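Long-range contacts in Exo-1,3/1,4-beta-glucanase (Pseudoalteromonas sp., PDB 3USZ), which probably acts as a family 3 glycoside hydrolase that splits beta-1,3- and beta-1,4-linked glucans from their ends: residues Ala102-Trp107 and Trp361-Lys366; Phe159-Ala164 and Ala212-Phe217; Ser293-His298 and Val319-Glu324. All coordinates share one frame; numbering follows the deposited sequence.

How the contacts relate
The three contacts illustrate how one alpha/beta barrel is held together at different levels. Both segments of contacts 2 and 3, and 102-107 of contact 1, belong to the glycoside hydrolase family 3 N-terminal region. Contact 1 spans the longest stretch of chain, and contacts 2 and 3 follow one another between its two segments. Contacts 1 and 2 reach neighbouring strands of one parallel sheet, 106-110 and 157-162, yet their centres lie about 23 Å apart. Contact 3 joins the loop after strand 290-292 to strand 320-321, with its centre about 16 Å from that of contact 2. These two touch, Phe159 CE1 lying 3.9 Å from Met321 CE, so side chains from strands 157-162 and 320-321 meet inside the barrel.

Contact 1. Residues Ala102-Trp107 and Trp361-Lys366; sequences AIPTVW and WGVFTK
Pro104 lies over one face of the Phe364 ring and against Val363, forming the centre of an apolar contact between the lead-in to barrel strand 106-110 and the turn after helix 344-361. Its CG does double duty, covering the phenyl face and meeting Val363 CG1 at 3.5 Å, tighter than usual for two carbons. Pro104 CD is 3.5 Å from Phe364 CE1, the proline and phenyl side chains crossing at about a right angle. The ring reaches this place because its CG stands anti to the carbonyl carbon (chi1 -73°), which also sets CE1 3.6 Å from Ala102 O, an oxygen at the ring edge. Val363 splits its branches: CG1 takes the proline, while CG2 reaches Val106 CG1 at 3.8 Å. Its chi1 of 111° falls away from any staggered position, consistent with some strain in this tight fit. Gly362 makes the turn possible as the C-prime residue of a Schellman motif, its positive phi ending the helix just before the two apolar residues. Pro104 O accepts a hydrogen bond from Lys358 NZ of that helix. Were Phe364 cut back to an alanine, Pro104 CD and the carbonyl of Ala102 would probably lose their aromatic neighbour and a gap would open beside the proline. With no hydrogen bond crossing between the segments, the join depends on shape and apolar burial.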
loop_
_atom_site.group_PDB
_atom_site.type_symbol
_atom_site.label_atom_id
_atom_site.label_comp_id
_atom_site.label_asym_id
_atom_site.label_seq_id
_atom_site.Cartn_x
_atom_site.Cartn_y
_atom_site.Cartn_z
ATOM N N ALA A 102 23.174 5.564 -25.030
ATOM C CA ALA A 102 23.006 4.277 -24.364
ATOM C C ALA A 102 22.819 4.434 -22.852
ATOM O O ALA A 102 23.696 4.080 -22.065
ATOM C CB ALA A 102 24.204 3.366 -24.666
ATOM N N ILE A 103 21.679 4.988 -22.452
ATOM C CA ILE A 103 21.320 5.052 -21.043
ATOM C C ILE A 103 20.304 3.954 -20.748
ATOM O O ILE A 103 19.223 3.932 -21.336
ATOM C CB ILE A 103 20.726 6.411 -20.673
ATOM C CG1 ILE A 103 21.757 7.521 -20.897
ATOM C CG2 ILE A 103 20.261 6.421 -19.216
ATOM C CD1 ILE A 103 21.219 8.903 -20.582
ATOM N N PRO A 104 20.661 3.026 -19.852
ATOM C CA PRO A 104 19.773 1.912 -19.498
ATOM C C PRO A 104 18.493 2.417 -18.834
ATOM O O PRO A 104 18.546 3.307 -17.971
ATOM C CB PRO A 104 20.596 1.111 -18.479
ATOM C CG PRO A 104 22.009 1.593 -18.632
ATOM C CD PRO A 104 21.895 3.027 -19.052
ATOM N N THR A 105 17.359 1.855 -19.239
ATOM C CA THR A 105 16.063 2.168 -18.647
ATOM C C THR A 105 15.841 1.334 -17.376
ATOM O O THR A 105 16.637 0.446 -17.069
ATOM C CB THR A 105 14.936 1.875 -19.664
ATOM O OG1 THR A 105 13.720 2.519 -19.252
ATOM C CG2 THR A 105 14.702 0.369 -19.797
ATOM N N VAL A 106 14.775 1.633 -16.631
ATOM C CA VAL A 106 14.348 0.802 -15.500
ATOM C C VAL A 106 12.843 0.584 -15.499
ATOM O O VAL A 106 12.081 1.405 -16.002
ATOM C CB VAL A 106 14.699 1.398 -14.113
ATOM C CG1 VAL A 106 16.188 1.288 -13.828
ATOM C CG2 VAL A 106 14.168 2.837 -13.975
ATOM N N TRP A 107 12.436 -0.523 -14.886
ATOM C CA TRP A 107 11.044 -0.919 -14.782
ATOM C C TRP A 107 10.559 -0.604 -13.364
ATOM O O TRP A 107 11.250 -0.901 -12.385
ATOM C CB TRP A 107 10.952 -2.434 -15.047
ATOM C CG TRP A 107 9.633 -2.926 -15.518
ATOM C CD1 TRP A 107 8.481 -2.204 -15.657
ATOM C CD2 TRP A 107 9.320 -4.265 -15.933
ATOM N NE1 TRP A 107 7.469 -3.014 -16.136
ATOM C CE2 TRP A 107 7.962 -4.280 -16.313
ATOM C CE3 TRP A 107 10.054 -5.452 -16.010
ATOM C CZ2 TRP A 107 7.326 -5.437 -16.766
ATOM C CZ3 TRP A 107 9.421 -6.596 -16.465
ATOM C CH2 TRP A 107 8.074 -6.578 -16.838
ATOM N N TRP A 361 22.100 2.927 -8.055
ATOM C CA TRP A 361 21.566 1.575 -7.876
ATOM C C TRP A 361 22.392 0.538 -8.664
ATOM O O TRP A 361 22.461 -0.637 -8.286
ATOM C CB TRP A 361 20.073 1.518 -8.242
ATOM C CG TRP A 361 19.473 0.135 -8.183
ATOM C CD1 TRP A 361 18.799 -0.434 -7.138
ATOM C CD2 TRP A 361 19.474 -0.833 -9.239
ATOM N NE1 TRP A 361 18.391 -1.707 -7.479
ATOM C CE2 TRP A 361 18.802 -1.976 -8.760
ATOM C CE3 TRP A 361 20.003 -0.850 -10.538
ATOM C CZ2 TRP A 361 18.633 -3.131 -9.543
ATOM C CZ3 TRP A 361 19.840 -1.997 -11.315
ATOM C CH2 TRP A 361 19.162 -3.123 -10.810
ATOM N N GLY A 362 23.020 0.978 -9.753
ATOM C CA GLY A 362 23.967 0.143 -10.478
ATOM C C GLY A 362 23.605 -0.182 -11.920
ATOM O O GLY A 362 24.011 -1.207 -12.454
ATOM N N VAL A 363 22.866 0.713 -12.558
ATOM C CA VAL A 363 22.333 0.482 -13.895
ATOM C C VAL A 363 23.422 0.293 -14.991
ATOM O O VAL A 363 23.230 -0.479 -15.936
ATOM C CB VAL A 363 21.283 1.584 -14.219
ATOM C CG1 VAL A 363 21.742 2.539 -15.302
ATOM C CG2 VAL A 363 19.920 0.980 -14.506
ATOM N N PHE A 364 24.572 0.955 -14.851
ATOM C CA PHE A 364 25.681 0.741 -15.795
ATOM C C PHE A 364 26.567 -0.434 -15.379
ATOM O O PHE A 364 27.192 -1.074 -16.219
ATOM C CB PHE A 364 26.559 1.991 -15.930
ATOM C CG PHE A 364 25.918 3.108 -16.701
ATOM C CD1 PHE A 364 25.805 3.043 -18.076
ATOM C CD2 PHE A 364 25.440 4.229 -16.046
ATOM C CE1 PHE A 364 25.225 4.082 -18.791
ATOM C CE2 PHE A 364 24.853 5.264 -16.751
ATOM C CZ PHE A 364 24.747 5.192 -18.124
ATOM N N THR A 365 26.617 -0.717 -14.083
ATOM C CA THR A 365 27.496 -1.763 -13.576
ATOM C C THR A 365 26.905 -3.186 -13.594
ATOM O O THR A 365 27.648 -4.160 -13.722
ATOM C CB THR A 365 28.003 -1.426 -12.162
ATOM O OG1 THR A 365 26.885 -1.257 -11.285
ATOM C CG2 THR A 365 28.813 -0.142 -12.194
ATOM N N LYS A 366 25.585 -3.313 -13.466
ATOM C CA LYS A 366 24.959 -4.636 -13.471
ATOM C C LYS A 366 24.744 -5.134 -14.898
ATOM O O LYS A 366 24.720 -4.353 -15.848
ATOM C CB LYS A 366 23.622 -4.626 -12.706
ATOM C CG LYS A 366 23.738 -4.320 -11.215
ATOM C CD LYS A 366 22.474 -4.759 -10.478
ATOM C CE LYS A 366 22.553 -4.493 -8.981
ATOM N NZ LYS A 366 21.457 -5.196 -8.242
#

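Contact 2. Residues Phe159-Ala164 and Ala212-Phe217; sequences FAPTVA and ATAKHF
Lys215 CG sits between its backbone N and carbonyl carbon (chi1 53°), and bends at chi3 and at chi4 (-61°) turn the ammonium group toward Thr162, whose OG1 is anti to the carbonyl carbon (chi1 -69°). Lys215 NZ donates a hydrogen bond to Thr162 OG1 at 2.9 Å. Phe159 O offers NZ only a weak second bond, and a long, weak ion pair reaches Asp110. On the way Lys215 CD passes 3.9 Å from Phe159 CB, so the aliphatic part of the lysine packs against the neighbouring strand. These are adjacent parallel strands, 157-162 and 211-217, of the alpha/beta barrel, each carrying a cis peptide, before Pro161 and before His216. Their pairing runs through Lys215, whose N donates to Pro161 O at 3.0 Å and whose O receives Val163 N at 2.6 Å, both bonds nearly straight. Upstream the ladder is poorer: Ala160 N reaches Thr213 O in a weak, bent bond, and Ala160 O lies 3.1 Å from Thr213 O, a pair of acceptors. Phe159 and Thr213 point the same way side by side, with Phe159 CD2 3.6 Å from Thr213 OG1, which is itself hydrogen-bonded to Trp157 NE1.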
loop_
_atom_site.group_PDB
_atom_site.type_symbol
_atom_site.label_atom_id
_atom_site.label_comp_id
_atom_site.label_asym_id
_atom_site.label_seq_id
_atom_site.Cartn_x
_atom_site.Cartn_y
_atom_site.Cartn_z
ATOM N N PHE A 159 7.082 1.155 -5.626
ATOM C CA PHE A 159 6.441 2.279 -4.942
ATOM C C PHE A 159 5.954 1.827 -3.566
ATOM O O PHE A 159 4.984 1.084 -3.468
ATOM C CB PHE A 159 5.255 2.840 -5.751
ATOM C CG PHE A 159 5.548 3.074 -7.210
ATOM C CD1 PHE A 159 4.515 3.061 -8.134
ATOM C CD2 PHE A 159 6.840 3.330 -7.662
ATOM C CE1 PHE A 159 4.762 3.280 -9.476
ATOM C CE2 PHE A 159 7.093 3.542 -9.004
ATOM C CZ PHE A 159 6.061 3.517 -9.914
ATOM N N ALA A 160 6.642 2.271 -2.519
ATOM C CA ALA A 160 6.323 1.931 -1.130
ATOM C C ALA A 160 7.393 2.617 -0.289
ATOM O O ALA A 160 8.536 2.706 -0.724
ATOM C CB ALA A 160 6.369 0.411 -0.917
ATOM N N PRO A 161 7.042 3.105 0.911
ATOM C CA PRO A 161 5.754 3.014 1.610
ATOM C C PRO A 161 4.751 4.109 1.255
ATOM O O PRO A 161 5.100 5.137 0.671
ATOM C CB PRO A 161 6.156 3.202 3.072
ATOM C CG PRO A 161 7.330 4.168 2.991
ATOM C CD PRO A 161 8.060 3.801 1.723
ATOM N N THR A 162 3.505 3.880 1.652
ATOM C CA THR A 162 2.462 4.886 1.610
ATOM C C THR A 162 2.429 5.538 2.969
ATOM O O THR A 162 2.203 4.858 3.973
ATOM C CB THR A 162 1.079 4.250 1.391
ATOM O OG1 THR A 162 0.992 3.725 0.063
ATOM C CG2 THR A 162 -0.023 5.276 1.600
ATOM N N VAL A 163 2.632 6.851 3.010
ATOM C CA VAL A 163 2.734 7.552 4.291
ATOM C C VAL A 163 1.561 8.507 4.609
ATOM O O VAL A 163 1.700 9.429 5.416
ATOM C CB VAL A 163 4.104 8.265 4.423
ATOM C CG1 VAL A 163 5.229 7.256 4.246
ATOM C CG2 VAL A 163 4.249 9.364 3.388
ATOM N N ALA A 164 0.400 8.272 4.004
ATOM C CA ALA A 164 -0.790 9.059 4.335
ATOM C C ALA A 164 -1.158 8.936 5.815
ATOM O O ALA A 164 -0.963 7.883 6.429
ATOM C CB ALA A 164 -1.980 8.647 3.445
ATOM N N ALA A 212 13.198 2.835 -3.966
ATOM C CA ALA A 212 11.870 3.021 -3.370
ATOM C C ALA A 212 11.247 4.393 -3.658
ATOM O O ALA A 212 11.951 5.365 -3.927
ATOM C CB ALA A 212 11.913 2.772 -1.862
ATOM N N THR A 213 9.922 4.453 -3.563
ATOM C CA THR A 213 9.162 5.690 -3.711
ATOM C C THR A 213 8.188 5.873 -2.545
ATOM O O THR A 213 7.294 5.049 -2.343
ATOM C CB THR A 213 8.319 5.685 -4.998
ATOM O OG1 THR A 213 9.178 5.649 -6.134
ATOM C CG2 THR A 213 7.442 6.947 -5.077
ATOM N N ALA A 214 8.341 6.950 -1.782
ATOM C CA ALA A 214 7.387 7.244 -0.718
ATOM C C ALA A 214 6.227 8.051 -1.293
ATOM O O ALA A 214 6.449 9.047 -1.986
ATOM C CB ALA A 214 8.056 8.007 0.426
ATOM N N LYS A 215 4.999 7.612 -1.016
ATOM C CA LYS A 215 3.808 8.283 -1.538
ATOM C C LYS A 215 2.764 8.586 -0.442
ATOM O O LYS A 215 2.780 7.952 0.612
ATOM C CB LYS A 215 3.210 7.450 -2.674
ATOM C CG LYS A 215 2.944 6.010 -2.347
ATOM C CD LYS A 215 3.002 5.165 -3.608
ATOM C CE LYS A 215 2.066 3.973 -3.532
ATOM N NZ LYS A 215 2.371 3.032 -2.418
ATOM N N HIS A 216 1.895 9.581 -0.637
ATOM C CA HIS A 216 1.953 10.560 -1.720
ATOM C C HIS A 216 2.168 11.927 -1.088
ATOM O O HIS A 216 1.663 12.197 -0.005
ATOM C CB HIS A 216 0.640 10.570 -2.497
ATOM C CG HIS A 216 0.295 9.247 -3.101
ATOM N ND1 HIS A 216 -0.382 8.266 -2.407
ATOM C CD2 HIS A 216 0.557 8.732 -4.326
ATOM C CE1 HIS A 216 -0.543 7.212 -3.188
ATOM N NE2 HIS A 216 0.019 7.468 -4.355
ATOM N N PHE A 217 2.924 12.791 -1.753
ATOM C CA PHE A 217 3.199 14.110 -1.190
ATOM C C PHE A 217 2.225 15.112 -1.812
ATOM O O PHE A 217 2.322 15.375 -3.013
ATOM C CB PHE A 217 4.648 14.509 -1.502
ATOM C CG PHE A 217 5.139 15.698 -0.719
ATOM C CD1 PHE A 217 5.733 15.527 0.522
ATOM C CD2 PHE A 217 5.003 16.978 -1.224
ATOM C CE1 PHE A 217 6.175 16.616 1.252
ATOM C CE2 PHE A 217 5.448 18.082 -0.504
ATOM C CZ PHE A 217 6.032 17.903 0.737
#

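Contact 3. Residues Ser293-His298 and Val319-Glu324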
loop_
_atom_site.group_PDB
_atom_site.type_symbol
_atom_site.label_atom_id
_atom_site.label_comp_id
_atom_site.label_asym_id
_atom_site.label_seq_id
_atom_site.Cartn_x
_atom_site.Cartn_y
_atom_site.Cartn_z
ATOM N N SER A 293 5.303 11.772 -10.804
ATOM C CA SER A 293 3.877 12.065 -10.724
ATOM C C SER A 293 3.042 10.782 -10.642
ATOM O O SER A 293 3.528 9.695 -10.933
ATOM C CB SER A 293 3.422 12.913 -11.909
ATOM O OG SER A 293 3.480 12.187 -13.122
ATOM N N ASP A 294 1.786 10.922 -10.237
ATOM C CA ASP A 294 0.860 9.790 -10.204
ATOM C C ASP A 294 0.159 9.647 -11.574
ATOM O O ASP A 294 0.362 10.462 -12.472
ATOM C CB ASP A 294 -0.136 9.942 -9.032
ATOM C CG ASP A 294 -0.626 8.588 -8.480
ATOM O OD1 ASP A 294 -0.613 7.593 -9.227
ATOM O OD2 ASP A 294 -1.030 8.516 -7.299
ATOM N N TRP A 295 -0.650 8.604 -11.724
ATOM C CA TRP A 295 -1.192 8.159 -13.018
ATOM C C TRP A 295 -2.033 9.219 -13.769
ATOM O O TRP A 295 -3.173 9.495 -13.397
ATOM C CB TRP A 295 -2.001 6.871 -12.767
ATOM C CG TRP A 295 -2.564 6.179 -13.968
ATOM C CD1 TRP A 295 -3.587 6.614 -14.759
ATOM C CD2 TRP A 295 -2.178 4.900 -14.477
ATOM N NE1 TRP A 295 -3.848 5.694 -15.738
ATOM C CE2 TRP A 295 -3.001 4.630 -15.587
ATOM C CE3 TRP A 295 -1.227 3.946 -14.090
ATOM C CZ2 TRP A 295 -2.897 3.451 -16.332
ATOM C CZ3 TRP A 295 -1.120 2.779 -14.829
ATOM C CH2 TRP A 295 -1.951 2.543 -15.941
ATOM N N ASN A 296 -1.465 9.806 -14.824
ATOM C CA ASN A 296 -2.099 10.922 -15.545
ATOM C C ASN A 296 -2.537 12.073 -14.642
ATOM O O ASN A 296 -3.463 12.807 -14.982
ATOM C CB ASN A 296 -3.309 10.460 -16.366
ATOM C CG ASN A 296 -2.911 9.654 -17.582
ATOM O OD1 ASN A 296 -1.876 9.911 -18.185
ATOM N ND2 ASN A 296 -3.731 8.672 -17.949
ATOM N N ALA A 297 -1.892 12.217 -13.491
ATOM C CA ALA A 297 -2.241 13.286 -12.560
ATOM C C ALA A 297 -2.016 14.671 -13.174
ATOM O O ALA A 297 -2.652 15.640 -12.775
ATOM C CB ALA A 297 -1.451 13.149 -11.262
ATOM N N HIS A 298 -1.118 14.752 -14.150
ATOM C CA HIS A 298 -0.789 16.033 -14.771
ATOM C C HIS A 298 -1.988 16.644 -15.492
ATOM O O HIS A 298 -2.094 17.862 -15.602
ATOM C CB HIS A 298 0.394 15.884 -15.739
ATOM C CG HIS A 298 0.136 14.942 -16.879
ATOM N ND1 HIS A 298 0.260 13.572 -16.760
ATOM C CD2 HIS A 298 -0.225 15.176 -18.165
ATOM C CE1 HIS A 298 -0.020 13.003 -17.921
ATOM N NE2 HIS A 298 -0.318 13.954 -18.792
ATOM N N VAL A 319 9.861 13.118 -13.111
ATOM C CA VAL A 319 9.448 12.032 -14.008
ATOM C C VAL A 319 7.929 12.025 -14.122
ATOM O O VAL A 319 7.222 12.004 -13.112
ATOM C CB VAL A 319 9.940 10.644 -13.532
ATOM C CG1 VAL A 319 9.356 9.521 -14.417
ATOM C CG2 VAL A 319 11.460 10.592 -13.517
ATOM N N ILE A 320 7.432 12.056 -15.357
ATOM C CA ILE A 320 5.997 12.129 -15.607
ATOM C C ILE A 320 5.391 10.748 -15.925
ATOM O O ILE A 320 5.790 10.091 -16.885
ATOM C CB ILE A 320 5.697 13.087 -16.771
ATOM C CG1 ILE A 320 6.214 14.496 -16.450
ATOM C CG2 ILE A 320 4.203 13.112 -17.066
ATOM C CD1 ILE A 320 5.268 15.302 -15.552
ATOM N N MET A 321 4.431 10.318 -15.116
ATOM C CA MET A 321 3.733 9.053 -15.361
ATOM C C MET A 321 2.631 9.306 -16.388
ATOM O O MET A 321 1.528 9.719 -16.021
ATOM C CB MET A 321 3.141 8.507 -14.047
ATOM C CG MET A 321 2.622 7.057 -14.108
ATOM S SD MET A 321 1.971 6.422 -12.534
ATOM C CE MET A 321 3.437 6.345 -11.509
ATOM N N VAL A 322 2.945 9.099 -17.670
ATOM C CA VAL A 322 1.980 9.251 -18.762
ATOM C C VAL A 322 1.843 7.902 -19.429
ATOM O O VAL A 322 2.460 7.684 -20.471
ATOM C CB VAL A 322 2.491 10.113 -19.944
ATOM C CG1 VAL A 322 1.412 11.068 -20.447
ATOM C CG2 VAL A 322 3.839 10.766 -19.670
ATOM N N PRO A 323 1.043 7.000 -18.852
ATOM C CA PRO A 323 0.997 5.609 -19.329
ATOM C C PRO A 323 0.710 5.438 -20.829
ATOM O O PRO A 323 1.334 4.594 -21.487
ATOM C CB PRO A 323 -0.135 4.986 -18.486
ATOM C CG PRO A 323 -0.828 6.124 -17.812
ATOM C CD PRO A 323 0.192 7.208 -17.669
ATOM N N GLU A 324 -0.208 6.242 -21.355
ATOM C CA GLU A 324 -0.746 6.047 -22.695
ATOM C C GLU A 324 -0.330 7.124 -23.704
ATOM O O GLU A 324 -0.115 6.832 -24.879
ATOM C CB GLU A 324 -2.275 5.992 -22.607
ATOM C CG GLU A 324 -2.988 5.935 -23.945
ATOM C CD GLU A 324 -4.504 5.774 -23.808
ATOM O OE1 GLU A 324 -5.046 5.930 -22.690
ATOM O OE2 GLU A 324 -5.162 5.489 -24.829
HETATM O O HOH W 1 1.239 12.528 -14.363
HETATM O O HOH W 2 -1.439 8.736 -20.633
HETATM O O HOH W 3 -4.959 6.927 -20.294
#
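Trp295 lays its indole over Pro323, whose CG stands 3.7 Å from the centroid of the five-membered ring and 21° off its normal, a CH-pi contact. Their segments belong to the alpha/beta barrel: the loop after strand 290-292 and strand 320-321, which pairs in parallel with strand 43-44. The loop opens with a type II beta turn from Asp294 to Ala297, and Asn296, at its third position, has the positive phi this turn needs. Asn296 N donates to Met321 O, while Asn296 OD1 lies 3.4 Å from Pro323 CD, so the proline is touched by the indole and the amide alike. Met321 CG is anti to the backbone N (chi1 -169°), which carries the thioether alongside the turn and brings SD 3.5 Å from Trp295 N; that N-H is bonded to Asp294 OD1. Ser293 grips segment 319-324 at two points, its N donating to Val319 O and its OG accepting from Met321 N at 2.9 Å. A water binds Ser293 OG, His298 ND1 in the plane of the imidazole, and the carbonyls of Asp294 and Met321, filling a polar junction between turn and strand. His298 is further fixed by a hydrogen bond between NE2 and Leu306 O. At the outer end a second water donates to Asn296 OD1 at 2.8 Å and accepts from Glu324 N at 2.9 Å.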